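Local coordinates for protein tyrosine--tRNA ligase (Pyrococcus horikoshii, PDB 2CYC) that probably catalyses the ATP-dependent attachment of tyrosine to tRNA(Tyr) in two steps, through a tyrosyl-adenylate intermediate, and works as a homodimer, at residues A59-K63 / A64-T68; F98-G101 / M102-I106; I263-S266 / P267-R271; V343-Y346 / L347-L350; I354-Y357 / F358-H361. All coordinates share one frame; numbering follows the deposited sequence.

Interaction 1: A59-K63 / A64-T68; sequences ADFQK and AGIKT
Phe61 O takes two backbone N-H groups from beyond the end of its helix: Ile66 N at 3.0 Å, and Ala64 N, also at 3.0 Å but less straight. The two donors approach from opposite faces of the carbonyl plane. One residue on, Gln62 O receives Gly65 N at 2.9 Å. The bonds from Ile66 and Gly65, together with the positive phi of Gly65 (83°), make a Schellman motif that ends helix 48-63 and turns the chain toward strand 69-72. A water donates to Gln62 O at 3.1 Å and, more weakly, to Ile66 O, joining the last helical turn to the loop that follows.

Side chains of the loop fold back on the last turn. Ile66 CB lies 4.0 Å from Phe61 CB, and Ile66 CD1 approaches Phe61 CD1 at the same distance, the two side chains crossing obliquely. Thr68 CG2 sits 3.7 Å from Phe61 CB and 3.8 Å from Gln62 CG; the Thr68 chi1 of 62° turns OG1 to the Gln62 side. The polar end of Gln62 has its strongest partner elsewhere, OE1 accepting from Asp112 N.

Farther out, the Phe61 ring meets His36 and stands edge-to-face with His185, while Val10 of helix 3-11 touches both Phe61 and Ile66. This is the helix-to-strand corner of a beta-alpha-beta crossover, between parallel strands 36-40 and 69-72 of the catalytic domain. A beta carbon at the backbone angles of Gly65 would be jammed against the preceding carbonyl oxygen, in keeping with glycine at the turn that bonds Phe61 O and Gln62 O.

Interaction 2: F98-G101 / M102-I106; sequences FKVG and MEKSI
Gly101 O is held by two donors of the same residue, Ser105 N at 3.1 Å and Ser105 OG at 3.0 Å, which reach it from opposite faces of its carbonyl plane. This pair of bonds, both i to i+4, lies within helix 87-108, part of the connection between parallel strands 69-72 and 117-120 of the class I catalytic domain. With OG beside the backbone N and anti to the carbonyl carbon (chi1 -69°), the Ser105 hydroxyl swings back along the helix and donates to the main chain. Ile263 packs against it.

On another side of the helix Lys99 and Glu103 form a salt bridge, Lys99 NZ to Glu103 OE1 at 2.6 Å. The lysine runs out extended and bends only at its last torsion, bringing the ammonium in from above the carboxylate plane, 41° out of it. Lys99 also makes a cation-pi contact with Phe118, so its charge has a second partner. Glu103 OE2 lies 3.9 Å from Val100 CG2.

Phe98 and Met102 form the inward pair, a Met-aromatic contact. Met102 SD stands 4.9 Å from the centroid of the Phe98 ring, obliquely placed; the bends at chi2 and chi3 keep the chain by the ring, with Met102 CG nearest, 3.2 Å from Phe98 CE1. Phe98 also meets Phe40, and both side chains touch Ile46 and Thr50, which puts this face toward helix 48-63 and places the ring about 8 Å from the bound tyrosine. Met102 CE, at the end of the bent chain, comes 4.0 Å from Phe98 CZ.

Interaction 3: I263-S266 / P267-R271; sequences IHDS and PEEIR
An N-terminal helix cap joins Ser266 to Glu269 at the start of helix 267-276, where the long loop that carries the KMSKS region runs into the helix. Ser266 OG accepts from Glu269 N at 3.1 Å, satisfying one of the first-turn N-H groups that lack a carbonyl from a preceding turn. In return Glu269 OE1 takes the backbone proton of Ser266 N at 2.7 Å through its anti lone pair, in a nearly straight bond (170° at the hydrogen). The two bonds define a capping box. Ser266 holds OG between its backbone N and carbonyl carbon (chi1 71°), which points the hydroxyl at the first turn, and Glu269 sends its chain back extended to CD alongside that oxygen, with Glu269 CG 3.1 Å from Ser266 OG. Ile270 N to Ser266 O, at 3.0 Å, is the first regular helical bond.

Asp265, one residue earlier, brings a second carboxylate to the site, its OD1 3.7 Å from Glu269 OE1 and the two planes 59° apart. A water donates to Asp265 OD1 at 2.7 Å and to Glu269 OE2 at 2.8 Å, bridging the like charges. Asp265 OD2 is salt-bridged to Lys273 and also accepts from Phe262 N, so the crowding of negative charge is probably eased by the lysine, and perhaps by the positive end of the helix dipole. Next to the carboxylates the contact turns apolar: Asp265 CB is 3.9 Å from Ile270 CG1, and Ile270 and Pro267 both rest on Ile348 of helix 336-350.

Interaction 4: V343-Y346 / L347-L350; sequences VAEY and LINL
Tyr346 and Leu350 share the same first torsion, CG trans to the backbone nitrogen (chi1 173° and 174°), a torsion that carries both side chains off one flank of the helix, where Tyr346 CE2 meets Leu350 CD2 at 3.9 Å. The approach is oblique to the ring. Leu347 comes in differently: its chi1 of -106° lies off the staggered positions. Leu347 CD1 lies at the edge of the Tyr346 ring, in its plane, 3.8 Å from Tyr346 CD2. Leu347 CD2 lies 3.9 Å from Val343 CG1, the two side chains running side by side in the same direction. Leu347 thus bridges the valine and the tyrosine.

All of this is i to i+1 and i to i+4 packing on the last two turns of helix 336-350, whose main chain is regular, with Ile348 N to Ala344 O at 2.8 Å and Leu350 N to Tyr346 O at 2.9 Å.

Around the helix, Val343 and Tyr346 press on helix 288-297, and Leu347 and Leu350 on Leu48 and Leu52, respectively, of helix 48-63. A different face carries Glu345 and Ile348, which lie alongside each other; Ile348 CD1 approaches Glu345 OE2 at 3.7 Å, and the same oxygen is salt-bridged to Arg271 NE of helix 267-276. Ile348 CD1 packs beside the carboxylate and touches Arg271 as well.

Interaction 5: I354-Y357 / F358-H361; sequences IRRY and FEKH
Tyr357 leaves its helix with CG anti to the backbone N (chi1 177°), a torsion that carries the ring forward along the last turn, between Phe358 and His361. Tyr357 CB lies against Phe358 N, and Tyr357 CG is 3.9 Å from His361 CD2. Tyr357 CD1 stands over the centre of the Phe358 face, 4.1 Å from Phe358 CD2, in an edge-to-face pair with planes at 86°. CE1 lies against His361 CB and CD2. Over one face of the tyrosine, toward its rim, sits His361 CD2, 3.2 Å from Tyr357 CE2. This is an offset stack, centroids 4.3 Å apart and planes at 28°. The tip, Tyr357 OH, lies over one face of the imidazole, 3.8 Å from His361 CG, while Lys360 CG covers the opposite face. The three rings form an aromatic cluster at the helix end.

His361 N bonds to Tyr357 O at 2.9 Å as the chain leaves helical angles. Ile354 runs beside Phe358, its CG2 at the ring edge, in plane, 3.7 Å from Phe358 CE1.

Along the exposed side, a water accepts from Arg355 NE and donates to Glu359 OE2 at 2.7 Å, linking opposite charges too far apart to touch; the guanidinium of Arg355 bonds to Ile348 O through NH2. The cluster lies on helix 352-360, between two other helices: Tyr357 packs on Val100 and Lys104 of helix 87-108, and Phe358 on Pro364 and Leu365 of helix 363-370, with His264 edge-to-face beside it.

Overall arrangement
Each contact is local, so the five follow in series along the chain and none nests in or crosses another. Interaction 1 ends a crossover helix at the sheet and stands apart, about 17 Å from interaction 2 between centres. Interaction 2, on the next long helix, touches interaction 3 through Ile263 and interaction 5 through the ring of Tyr357. Interaction 3 starts helix 267-276 and packs on both interaction 4, about 9 Å away between centres, and interaction 5. Interactions 4 and 5 lie on consecutive helices joined by a short turn. Interactions 2 to 5 thus tie the C-terminal helices to helix 87-108 of the catalytic domain.

Interaction 1: A59-K63 / A64-T68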
# COMPACT_ATOMS: atom_id res chain seq x y z
N ALA A 59 -26.10 -8.27 -18.47
CA ALA A 59 -27.02 -8.33 -19.60
C ALA A 59 -27.77 -7.01 -19.73
O ALA A 59 -27.91 -6.48 -20.84
CB ALA A 59 -28.02 -9.50 -19.43
N ASP A 60 -28.27 -6.49 -18.61
CA ASP A 60 -29.00 -5.23 -18.63
C ASP A 60 -28.12 -4.09 -19.13
O ASP A 60 -28.55 -3.27 -19.96
CB ASP A 60 -29.51 -4.84 -17.24
CG ASP A 60 -30.54 -5.81 -16.70
OD1 ASP A 60 -31.22 -6.48 -17.50
OD2 ASP A 60 -30.69 -5.88 -15.46
N PHE A 61 -26.89 -4.04 -18.63
CA PHE A 61 -25.97 -2.97 -19.00
C PHE A 61 -25.68 -2.98 -20.51
O PHE A 61 -25.68 -1.92 -21.14
CB PHE A 61 -24.66 -3.05 -18.19
CG PHE A 61 -24.84 -2.89 -16.69
CD1 PHE A 61 -25.84 -2.05 -16.18
CD2 PHE A 61 -24.01 -3.56 -15.79
CE1 PHE A 61 -26.00 -1.87 -14.79
CE2 PHE A 61 -24.16 -3.39 -14.40
CZ PHE A 61 -25.16 -2.54 -13.90
N GLN A 62 -25.44 -4.16 -21.07
CA GLN A 62 -25.16 -4.28 -22.49
C GLN A 62 -26.32 -3.66 -23.29
O GLN A 62 -26.09 -2.88 -24.22
CB GLN A 62 -24.98 -5.76 -22.91
CG GLN A 62 -23.77 -6.48 -22.31
CD GLN A 62 -23.59 -7.89 -22.89
OE1 GLN A 62 -24.53 -8.68 -22.97
NE2 GLN A 62 -22.36 -8.21 -23.30
N LYS A 63 -27.55 -4.00 -22.91
CA LYS A 63 -28.72 -3.46 -23.62
C LYS A 63 -28.85 -1.95 -23.53
O LYS A 63 -29.48 -1.32 -24.38
CB LYS A 63 -30.02 -4.11 -23.11
CG LYS A 63 -30.19 -5.55 -23.52
CD LYS A 63 -31.53 -6.12 -23.07
CE LYS A 63 -31.65 -7.61 -23.39
NZ LYS A 63 -30.62 -8.44 -22.69
N ALA A 64 -28.27 -1.38 -22.49
CA ALA A 64 -28.32 0.06 -22.30
C ALA A 64 -27.18 0.73 -23.07
O ALA A 64 -27.05 1.94 -23.05
CB ALA A 64 -28.22 0.40 -20.82
N GLY A 65 -26.35 -0.07 -23.73
CA GLY A 65 -25.24 0.50 -24.47
C GLY A 65 -24.02 0.79 -23.61
O GLY A 65 -23.27 1.74 -23.87
N ILE A 66 -23.82 -0.01 -22.57
CA ILE A 66 -22.68 0.13 -21.67
C ILE A 66 -21.68 -0.99 -21.97
O ILE A 66 -22.07 -2.15 -22.11
CB ILE A 66 -23.13 0.01 -20.19
CG1 ILE A 66 -24.07 1.18 -19.84
CG2 ILE A 66 -21.90 -0.03 -19.26
CD1 ILE A 66 -24.82 0.99 -18.54
N LYS A 67 -20.39 -0.65 -22.08
CA LYS A 67 -19.36 -1.66 -22.35
C LYS A 67 -19.06 -2.39 -21.04
O LYS A 67 -18.59 -1.78 -20.07
CB LYS A 67 -18.08 -0.99 -22.87
CG LYS A 67 -17.02 -1.97 -23.37
CD LYS A 67 -17.48 -2.72 -24.63
CE LYS A 67 -16.38 -3.64 -25.17
NZ LYS A 67 -16.90 -4.61 -26.19
N THR A 68 -19.33 -3.68 -21.02
CA THR A 68 -19.17 -4.50 -19.83
C THR A 68 -17.87 -5.28 -19.72
O THR A 68 -17.30 -5.74 -20.72
CB THR A 68 -20.36 -5.47 -19.71
OG1 THR A 68 -20.40 -6.36 -20.85
CG2 THR A 68 -21.67 -4.67 -19.66
O HOH W 1 -23.17 -2.75 -25.21

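Interaction 2: F98-G101 / M102-I106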
# COMPACT_ATOMS: atom_id res chain seq x y z
N PHE A 98 -13.24 -20.02 -13.66
CA PHE A 98 -14.06 -18.85 -13.38
C PHE A 98 -14.52 -18.07 -14.60
O PHE A 98 -15.70 -17.75 -14.72
CB PHE A 98 -13.34 -17.91 -12.41
CG PHE A 98 -14.26 -16.96 -11.72
CD1 PHE A 98 -14.66 -15.78 -12.35
CD2 PHE A 98 -14.79 -17.27 -10.47
CE1 PHE A 98 -15.59 -14.92 -11.74
CE2 PHE A 98 -15.72 -16.42 -9.85
CZ PHE A 98 -16.11 -15.24 -10.49
N LYS A 99 -13.60 -17.77 -15.50
CA LYS A 99 -13.92 -17.04 -16.71
C LYS A 99 -15.06 -17.69 -17.47
O LYS A 99 -16.07 -17.03 -17.75
CB LYS A 99 -12.70 -16.94 -17.62
CG LYS A 99 -12.98 -16.29 -18.99
CD LYS A 99 -11.69 -16.07 -19.75
CE LYS A 99 -11.92 -15.29 -21.04
NZ LYS A 99 -12.76 -16.07 -21.97
N VAL A 100 -14.92 -18.98 -17.78
CA VAL A 100 -15.96 -19.68 -18.53
C VAL A 100 -17.24 -19.86 -17.72
O VAL A 100 -18.34 -19.86 -18.27
CB VAL A 100 -15.45 -21.05 -19.06
CG1 VAL A 100 -15.22 -22.02 -17.92
CG2 VAL A 100 -16.46 -21.63 -20.07
N GLY A 101 -17.11 -20.01 -16.40
CA GLY A 101 -18.29 -20.15 -15.57
C GLY A 101 -19.12 -18.88 -15.65
O GLY A 101 -20.34 -18.93 -15.72
N MET A 102 -18.45 -17.73 -15.65
CA MET A 102 -19.14 -16.44 -15.75
C MET A 102 -19.74 -16.24 -17.13
O MET A 102 -20.85 -15.72 -17.26
CB MET A 102 -18.17 -15.29 -15.44
CG MET A 102 -17.93 -15.09 -13.96
SD MET A 102 -19.45 -14.64 -13.08
CE MET A 102 -19.68 -16.04 -12.19
N GLU A 103 -18.99 -16.64 -18.16
CA GLU A 103 -19.48 -16.50 -19.53
C GLU A 103 -20.81 -17.23 -19.68
O GLU A 103 -21.76 -16.69 -20.25
CB GLU A 103 -18.46 -17.08 -20.53
CG GLU A 103 -17.31 -16.14 -20.86
CD GLU A 103 -16.17 -16.81 -21.63
OE1 GLU A 103 -15.38 -16.08 -22.25
OE2 GLU A 103 -16.05 -18.04 -21.60
N LYS A 104 -20.90 -18.44 -19.14
CA LYS A 104 -22.14 -19.20 -19.24
C LYS A 104 -23.25 -18.63 -18.35
O LYS A 104 -24.43 -18.74 -18.68
CB LYS A 104 -21.89 -20.67 -18.90
CG LYS A 104 -20.84 -21.34 -19.80
CD LYS A 104 -21.17 -21.23 -21.29
CE LYS A 104 -19.96 -21.62 -22.14
NZ LYS A 104 -20.19 -21.51 -23.62
N SER A 105 -22.88 -18.02 -17.23
CA SER A 105 -23.87 -17.43 -16.34
C SER A 105 -24.48 -16.22 -17.03
O SER A 105 -25.69 -16.02 -17.00
CB SER A 105 -23.24 -17.01 -15.02
OG SER A 105 -22.86 -18.15 -14.26
N ILE A 106 -23.63 -15.41 -17.65
CA ILE A 106 -24.08 -14.22 -18.36
C ILE A 106 -25.03 -14.65 -19.48
O ILE A 106 -26.08 -14.05 -19.71
CB ILE A 106 -22.88 -13.46 -18.97
CG1 ILE A 106 -22.04 -12.85 -17.84
CG2 ILE A 106 -23.36 -12.39 -19.94
CD1 ILE A 106 -20.67 -12.39 -18.27

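Interaction 3: I263-S266 / P267-R271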
# COMPACT_ATOMS: atom_id res chain seq x y z
N ILE A 263 -23.86 -22.91 -10.08
CA ILE A 263 -24.38 -22.93 -11.44
C ILE A 263 -24.34 -24.29 -12.12
O ILE A 263 -25.21 -24.58 -12.95
CB ILE A 263 -23.67 -21.87 -12.33
CG1 ILE A 263 -22.17 -22.13 -12.37
CG2 ILE A 263 -23.96 -20.47 -11.80
CD1 ILE A 263 -21.44 -21.16 -13.30
N HIS A 264 -23.37 -25.12 -11.78
CA HIS A 264 -23.27 -26.44 -12.38
C HIS A 264 -23.73 -27.60 -11.49
O HIS A 264 -23.43 -28.76 -11.78
CB HIS A 264 -21.83 -26.69 -12.86
CG HIS A 264 -20.79 -26.15 -11.93
ND1 HIS A 264 -20.62 -26.64 -10.65
CD2 HIS A 264 -19.92 -25.13 -12.06
CE1 HIS A 264 -19.69 -25.93 -10.03
NE2 HIS A 264 -19.25 -25.01 -10.87
N ASP A 265 -24.45 -27.30 -10.41
CA ASP A 265 -24.95 -28.39 -9.55
C ASP A 265 -25.87 -29.31 -10.37
O ASP A 265 -26.64 -28.84 -11.22
CB ASP A 265 -25.72 -27.83 -8.35
CG ASP A 265 -24.81 -27.43 -7.19
OD1 ASP A 265 -23.62 -27.82 -7.20
OD2 ASP A 265 -25.31 -26.76 -6.26
N SER A 266 -25.80 -30.61 -10.12
CA SER A 266 -26.64 -31.56 -10.85
C SER A 266 -28.11 -31.36 -10.50
O SER A 266 -28.44 -30.71 -9.50
CB SER A 266 -26.23 -32.99 -10.52
OG SER A 266 -26.63 -33.33 -9.20
N PRO A 267 -29.02 -31.92 -11.32
CA PRO A 267 -30.45 -31.77 -11.03
C PRO A 267 -30.77 -32.31 -9.64
O PRO A 267 -31.53 -31.70 -8.90
CB PRO A 267 -31.11 -32.59 -12.13
CG PRO A 267 -30.15 -32.43 -13.29
CD PRO A 267 -28.81 -32.61 -12.60
N GLU A 268 -30.17 -33.44 -9.28
CA GLU A 268 -30.41 -34.04 -7.98
C GLU A 268 -29.87 -33.20 -6.82
O GLU A 268 -30.52 -33.10 -5.78
CB GLU A 268 -29.81 -35.45 -7.91
CG GLU A 268 -29.86 -36.07 -6.51
CD GLU A 268 -31.27 -36.07 -5.91
OE1 GLU A 268 -31.41 -36.44 -4.72
OE2 GLU A 268 -32.24 -35.71 -6.61
N GLU A 269 -28.69 -32.62 -6.99
CA GLU A 269 -28.12 -31.78 -5.93
C GLU A 269 -29.05 -30.59 -5.72
O GLU A 269 -29.31 -30.18 -4.59
CB GLU A 269 -26.72 -31.29 -6.31
CG GLU A 269 -25.70 -32.40 -6.41
CD GLU A 269 -24.36 -31.90 -6.91
OE1 GLU A 269 -24.30 -31.38 -8.04
OE2 GLU A 269 -23.36 -32.03 -6.17
N ILE A 270 -29.56 -30.04 -6.81
CA ILE A 270 -30.46 -28.89 -6.69
C ILE A 270 -31.75 -29.27 -5.95
O ILE A 270 -32.17 -28.54 -5.05
CB ILE A 270 -30.81 -28.28 -8.06
CG1 ILE A 270 -29.56 -27.63 -8.66
CG2 ILE A 270 -31.93 -27.24 -7.91
CD1 ILE A 270 -29.75 -27.07 -10.08
N ARG A 271 -32.36 -30.39 -6.31
CA ARG A 271 -33.59 -30.81 -5.63
C ARG A 271 -33.31 -30.99 -4.15
O ARG A 271 -34.07 -30.53 -3.29
CB ARG A 271 -34.13 -32.12 -6.22
CG ARG A 271 -34.59 -31.98 -7.66
CD ARG A 271 -35.07 -33.29 -8.26
NE ARG A 271 -35.45 -33.07 -9.65
CZ ARG A 271 -34.92 -33.70 -10.69
NH1 ARG A 271 -33.98 -34.62 -10.50
NH2 ARG A 271 -35.30 -33.38 -11.92
O HOH W 2 -22.26 -29.49 -5.57

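Interaction 4: V343-Y346 / L347-L350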
# COMPACT_ATOMS: atom_id res chain seq x y z
N VAL A 343 -39.41 -24.21 -7.42
CA VAL A 343 -38.18 -23.45 -7.57
C VAL A 343 -37.04 -24.35 -8.05
O VAL A 343 -36.24 -23.94 -8.90
CB VAL A 343 -37.78 -22.75 -6.26
CG1 VAL A 343 -36.37 -22.16 -6.38
CG2 VAL A 343 -38.78 -21.64 -5.95
N ALA A 344 -36.96 -25.57 -7.53
CA ALA A 344 -35.91 -26.50 -7.93
C ALA A 344 -35.96 -26.79 -9.44
O ALA A 344 -34.93 -26.71 -10.14
CB ALA A 344 -36.04 -27.81 -7.16
N GLU A 345 -37.14 -27.14 -9.94
CA GLU A 345 -37.31 -27.45 -11.36
C GLU A 345 -36.99 -26.24 -12.22
O GLU A 345 -36.35 -26.36 -13.27
CB GLU A 345 -38.73 -27.94 -11.65
CG GLU A 345 -39.04 -29.30 -11.04
CD GLU A 345 -37.98 -30.33 -11.38
OE1 GLU A 345 -37.64 -30.45 -12.58
OE2 GLU A 345 -37.49 -31.03 -10.46
N TYR A 346 -37.44 -25.06 -11.79
CA TYR A 346 -37.15 -23.84 -12.53
C TYR A 346 -35.62 -23.67 -12.64
O TYR A 346 -35.08 -23.38 -13.70
CB TYR A 346 -37.73 -22.62 -11.80
CG TYR A 346 -37.33 -21.30 -12.43
CD1 TYR A 346 -38.14 -20.68 -13.38
CD2 TYR A 346 -36.11 -20.71 -12.12
CE1 TYR A 346 -37.74 -19.49 -14.00
CE2 TYR A 346 -35.70 -19.53 -12.73
CZ TYR A 346 -36.51 -18.93 -13.67
OH TYR A 346 -36.08 -17.77 -14.27
N LEU A 347 -34.93 -23.85 -11.51
CA LEU A 347 -33.47 -23.72 -11.47
C LEU A 347 -32.78 -24.79 -12.33
O LEU A 347 -31.80 -24.52 -13.04
CB LEU A 347 -33.00 -23.82 -10.02
CG LEU A 347 -32.54 -22.57 -9.26
CD1 LEU A 347 -33.24 -21.35 -9.75
CD2 LEU A 347 -32.77 -22.77 -7.77
N ILE A 348 -33.29 -26.01 -12.27
CA ILE A 348 -32.72 -27.11 -13.05
C ILE A 348 -32.78 -26.78 -14.53
O ILE A 348 -31.80 -26.99 -15.27
CB ILE A 348 -33.48 -28.42 -12.78
CG1 ILE A 348 -33.14 -28.92 -11.37
CG2 ILE A 348 -33.14 -29.46 -13.84
CD1 ILE A 348 -33.97 -30.13 -10.94
N ASN A 349 -33.91 -26.24 -14.97
CA ASN A 349 -34.07 -25.91 -16.38
C ASN A 349 -33.29 -24.68 -16.77
O ASN A 349 -32.69 -24.63 -17.84
CB ASN A 349 -35.55 -25.74 -16.72
CG ASN A 349 -36.30 -27.05 -16.65
OD1 ASN A 349 -35.83 -28.07 -17.17
ND2 ASN A 349 -37.47 -27.04 -16.03
N LEU A 350 -33.29 -23.68 -15.90
CA LEU A 350 -32.56 -22.45 -16.19
C LEU A 350 -31.07 -22.73 -16.41
O LEU A 350 -30.46 -22.21 -17.34
CB LEU A 350 -32.69 -21.46 -15.03
CG LEU A 350 -31.85 -20.18 -15.15
CD1 LEU A 350 -32.34 -19.38 -16.35
CD2 LEU A 350 -31.96 -19.34 -13.87

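Interaction 5: I354-Y357 / F358-H361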
# COMPACT_ATOMS: atom_id res chain seq x y z
N ILE A 354 -25.60 -24.59 -18.78
CA ILE A 354 -24.35 -24.55 -18.04
C ILE A 354 -23.87 -25.97 -17.73
O ILE A 354 -22.70 -26.29 -17.94
CB ILE A 354 -24.52 -23.73 -16.75
CG1 ILE A 354 -24.96 -22.31 -17.12
CG2 ILE A 354 -23.23 -23.74 -15.95
CD1 ILE A 354 -25.09 -21.34 -15.93
N ARG A 355 -24.78 -26.81 -17.24
CA ARG A 355 -24.41 -28.19 -16.94
C ARG A 355 -23.92 -28.87 -18.21
O ARG A 355 -22.89 -29.56 -18.21
CB ARG A 355 -25.60 -28.97 -16.37
CG ARG A 355 -26.01 -28.57 -14.96
CD ARG A 355 -26.93 -29.64 -14.35
NE ARG A 355 -28.15 -29.84 -15.14
CZ ARG A 355 -29.19 -29.02 -15.14
NH1 ARG A 355 -29.18 -27.92 -14.39
NH2 ARG A 355 -30.25 -29.29 -15.91
N ARG A 356 -24.64 -28.67 -19.31
CA ARG A 356 -24.24 -29.29 -20.58
C ARG A 356 -22.83 -28.87 -20.98
O ARG A 356 -22.07 -29.70 -21.49
CB ARG A 356 -25.23 -28.95 -21.70
CG ARG A 356 -26.42 -29.91 -21.76
CD ARG A 356 -27.27 -29.76 -23.02
NE ARG A 356 -28.04 -28.51 -23.06
CZ ARG A 356 -27.67 -27.42 -23.73
NH1 ARG A 356 -28.44 -26.33 -23.70
NH2 ARG A 356 -26.54 -27.41 -24.42
N TYR A 357 -22.48 -27.61 -20.76
CA TYR A 357 -21.15 -27.17 -21.13
C TYR A 357 -20.09 -27.86 -20.28
O TYR A 357 -19.12 -28.42 -20.81
CB TYR A 357 -21.01 -25.65 -20.98
CG TYR A 357 -19.60 -25.18 -21.29
CD1 TYR A 357 -18.60 -25.22 -20.32
CD2 TYR A 357 -19.24 -24.82 -22.59
CE1 TYR A 357 -17.28 -24.93 -20.63
CE2 TYR A 357 -17.91 -24.52 -22.91
CZ TYR A 357 -16.94 -24.58 -21.92
OH TYR A 357 -15.62 -24.35 -22.22
N PHE A 358 -20.26 -27.84 -18.96
CA PHE A 358 -19.26 -28.46 -18.12
C PHE A 358 -19.23 -29.97 -18.25
O PHE A 358 -18.24 -30.60 -17.91
CB PHE A 358 -19.44 -28.02 -16.67
CG PHE A 358 -19.00 -26.60 -16.43
CD1 PHE A 358 -19.93 -25.59 -16.23
CD2 PHE A 358 -17.64 -26.28 -16.45
CE1 PHE A 358 -19.52 -24.26 -16.05
CE2 PHE A 358 -17.22 -24.95 -16.27
CZ PHE A 358 -18.16 -23.94 -16.07
N GLU A 359 -20.31 -30.55 -18.78
CA GLU A 359 -20.36 -31.99 -18.96
C GLU A 359 -19.52 -32.37 -20.18
O GLU A 359 -18.85 -33.40 -20.18
CB GLU A 359 -21.81 -32.43 -19.14
CG GLU A 359 -22.50 -32.74 -17.82
CD GLU A 359 -24.02 -32.77 -17.92
OE1 GLU A 359 -24.54 -32.96 -19.04
OE2 GLU A 359 -24.70 -32.62 -16.88
N LYS A 360 -19.56 -31.53 -21.21
CA LYS A 360 -18.82 -31.76 -22.45
C LYS A 360 -17.35 -31.37 -22.31
O LYS A 360 -16.48 -31.96 -22.95
CB LYS A 360 -19.45 -30.95 -23.60
CG LYS A 360 -18.70 -31.05 -24.93
CD LYS A 360 -19.36 -30.22 -26.03
CE LYS A 360 -18.49 -30.18 -27.29
NZ LYS A 360 -19.14 -29.50 -28.44
N HIS A 361 -17.09 -30.35 -21.49
CA HIS A 361 -15.74 -29.84 -21.25
C HIS A 361 -15.47 -30.02 -19.75
O HIS A 361 -15.68 -29.09 -18.96
CB HIS A 361 -15.67 -28.36 -21.64
CG HIS A 361 -16.18 -28.06 -23.01
ND1 HIS A 361 -15.41 -28.19 -24.15
CD2 HIS A 361 -17.40 -27.64 -23.44
CE1 HIS A 361 -16.12 -27.85 -25.21
NE2 HIS A 361 -17.33 -27.51 -24.81
O HOH W 3 -27.36 -32.50 -16.29